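Long-range contact in ABC transporter, ATP binding protein (Sulfolobus solfataricus, PDB 1OXT), which powers glucose uptake by hydrolysing ATP as the energy-coupling subunit of an ABC transporter: residues 46-51 with 161-166. Sequence-based numbering, arbitrary orientation.
Sequences TFMRII and LLLLDE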
loop_
_atom_site.group_PDB
_atom_site.type_symbol
_atom_site.label_atom_id
_atom_site.label_comp_id
_atom_site.label_asym_id
_atom_site.label_seq_id
_atom_site.Cartn_x
_atom_site.Cartn_y
_atom_site.Cartn_z
ATOM N N THR A 46 -12.274 -3.370 6.951
ATOM C CA THR A 46 -12.685 -4.021 8.195
ATOM C C THR A 46 -11.634 -3.780 9.271
ATOM O O THR A 46 -11.955 -3.342 10.368
ATOM C CB THR A 46 -12.931 -5.522 7.970
ATOM O OG1 THR A 46 -14.129 -5.674 7.196
ATOM C CG2 THR A 46 -13.271 -6.218 9.283
ATOM N N PHE A 47 -10.376 -4.047 8.939
ATOM C CA PHE A 47 -9.263 -3.808 9.852
ATOM C C PHE A 47 -9.260 -2.356 10.323
ATOM O O PHE A 47 -9.243 -2.096 11.519
ATOM C CB PHE A 47 -7.948 -4.132 9.156
ATOM C CG PHE A 47 -6.737 -3.970 10.025
ATOM C CD1 PHE A 47 -6.460 -4.888 11.022
ATOM C CD2 PHE A 47 -5.868 -2.906 9.840
ATOM C CE1 PHE A 47 -5.347 -4.743 11.823
ATOM C CE2 PHE A 47 -4.736 -2.775 10.639
ATOM C CZ PHE A 47 -4.490 -3.684 11.631
ATOM N N MET A 48 -9.309 -1.419 9.378
ATOM C CA MET A 48 -9.307 0.005 9.701
ATOM C C MET A 48 -10.452 0.384 10.643
ATOM O O MET A 48 -10.266 1.158 11.587
ATOM C CB MET A 48 -9.387 0.839 8.416
ATOM C CG MET A 48 -9.546 2.333 8.661
ATOM S SD MET A 48 -8.115 3.064 9.501
ATOM C CE MET A 48 -7.168 3.645 8.076
ATOM N N ARG A 49 -11.643 -0.143 10.365
ATOM C CA ARG A 49 -12.822 0.147 11.179
ATOM C C ARG A 49 -12.622 -0.360 12.599
ATOM O O ARG A 49 -13.087 0.264 13.549
ATOM C CB ARG A 49 -14.079 -0.480 10.567
ATOM C CG ARG A 49 -14.582 0.238 9.337
ATOM C CD ARG A 49 -15.788 -0.429 8.668
ATOM N NE ARG A 49 -16.990 -0.336 9.488
ATOM C CZ ARG A 49 -17.737 0.759 9.596
ATOM N NH1 ARG A 49 -17.412 1.860 8.931
ATOM N NH2 ARG A 49 -18.814 0.753 10.367
ATOM N N ILE A 50 -11.917 -1.480 12.740
ATOM C CA ILE A 50 -11.615 -2.032 14.060
ATOM C C ILE A 50 -10.593 -1.140 14.794
ATOM O O ILE A 50 -10.766 -0.845 15.986
ATOM C CB ILE A 50 -11.159 -3.505 13.962
ATOM C CG1 ILE A 50 -12.350 -4.428 13.676
ATOM C CG2 ILE A 50 -10.477 -3.967 15.241
ATOM C CD1 ILE A 50 -11.942 -5.897 13.501
ATOM N N ILE A 51 -9.555 -0.682 14.093
ATOM C CA ILE A 51 -8.571 0.228 14.721
ATOM C C ILE A 51 -9.266 1.521 15.146
ATOM O O ILE A 51 -8.987 2.072 16.213
ATOM C CB ILE A 51 -7.393 0.556 13.765
ATOM C CG1 ILE A 51 -6.724 -0.724 13.242
ATOM C CG2 ILE A 51 -6.382 1.516 14.444
ATOM C CD1 ILE A 51 -6.218 -1.669 14.320
ATOM N N LEU A 161 -2.973 9.311 16.746
ATOM C CA LEU A 161 -3.042 8.311 15.668
ATOM C C LEU A 161 -3.820 8.869 14.485
ATOM O O LEU A 161 -4.964 9.305 14.636
ATOM C CB LEU A 161 -3.714 7.014 16.144
ATOM C CG LEU A 161 -4.007 5.929 15.085
ATOM C CD1 LEU A 161 -2.711 5.332 14.482
ATOM C CD2 LEU A 161 -4.905 4.799 15.630
ATOM N N LEU A 162 -3.200 8.869 13.309
ATOM C CA LEU A 162 -3.891 9.331 12.116
ATOM C C LEU A 162 -4.219 8.118 11.248
ATOM O O LEU A 162 -3.348 7.320 10.910
ATOM C CB LEU A 162 -3.061 10.374 11.363
ATOM C CG LEU A 162 -3.624 10.967 10.072
ATOM C CD1 LEU A 162 -4.837 11.863 10.350
ATOM C CD2 LEU A 162 -2.526 11.763 9.368
ATOM N N LEU A 163 -5.493 7.985 10.906
ATOM C CA LEU A 163 -5.985 6.825 10.165
ATOM C C LEU A 163 -6.401 7.232 8.759
ATOM O O LEU A 163 -7.249 8.113 8.587
ATOM C CB LEU A 163 -7.185 6.221 10.907
ATOM C CG LEU A 163 -6.997 4.953 11.750
ATOM C CD1 LEU A 163 -5.650 4.871 12.440
ATOM C CD2 LEU A 163 -8.138 4.776 12.755
ATOM N N LEU A 164 -5.815 6.587 7.754
ATOM C CA LEU A 164 -6.127 6.930 6.367
ATOM C C LEU A 164 -6.648 5.722 5.605
ATOM O O LEU A 164 -5.956 4.742 5.463
ATOM C CB LEU A 164 -4.886 7.493 5.655
ATOM C CG LEU A 164 -4.253 8.738 6.286
ATOM C CD1 LEU A 164 -3.046 9.218 5.493
ATOM C CD2 LEU A 164 -5.281 9.842 6.370
ATOM N N ASP A 165 -7.875 5.795 5.110
ATOM C CA ASP A 165 -8.411 4.670 4.365
ATOM C C ASP A 165 -8.525 5.018 2.878
ATOM O O ASP A 165 -9.414 5.753 2.481
ATOM C CB ASP A 165 -9.768 4.222 4.927
ATOM C CG ASP A 165 -10.257 2.936 4.273
ATOM O OD1 ASP A 165 -11.022 2.175 4.893
ATOM O OD2 ASP A 165 -9.901 2.600 3.126
ATOM N N GLU A 166 -7.607 4.491 2.071
ATOM C CA GLU A 166 -7.594 4.759 0.635
ATOM C C GLU A 166 -7.880 6.216 0.346
ATOM O O GLU A 166 -8.761 6.539 -0.447
ATOM C CB GLU A 166 -8.603 3.875 -0.103
ATOM C CG GLU A 166 -8.517 2.412 0.283
ATOM C CD GLU A 166 -8.474 1.490 -0.921
ATOM O OE1 GLU A 166 -7.548 1.629 -1.755
ATOM O OE2 GLU A 166 -9.362 0.621 -1.026
#
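Met48 lays its thioether over the backbone of strand 161-165 between Leu163 and Asp165, joining the helix that follows the Walker A P-loop to the Walker B strand of an ABC-type P-loop ATPase. Strands 33-37 and 161-165 run parallel in one sheet with 193-198 between them; the helix after the P-loop returns at 157° to the Walker B strand, the short-segment axes 9.5 Å apart at closest. With CG anti to the backbone N (chi1 174°), the Met48 chain leaves the helix toward the strand, then bends at chi2 and chi3. SD thereby lies against Leu163 CB and CD2 (3.6 and 3.7 Å), and CE comes 3.3 Å from Leu164 N and 3.7 Å from Asp165 N, so the methyl lies against the peptide backbone itself. Leu163 CG is modelled too close to SD for van der Waals contact, and its chi1 of -102° falls between staggered positions, so the fine geometry here is doubtful. One helical turn on, the Ile51 CG2 branch carries the apolar seam toward the start of the strand: it lies 3.8 Å from Leu161 CD2, the two side chains crossing at about a right angle, and 4.0 Å from Leu163 CD1. No hydrogen bond links the segments, and every touching residue is buried. At the nucleotide end, Glu166 is inferred to bind ATP, as are Lys44 and Thr45 of the P-loop. The buried Asp165 carboxylate is hydrogen-bonded through OD1 to Thr45 OG1, and that same OD1 sits 4.0 Å from Met48 CG.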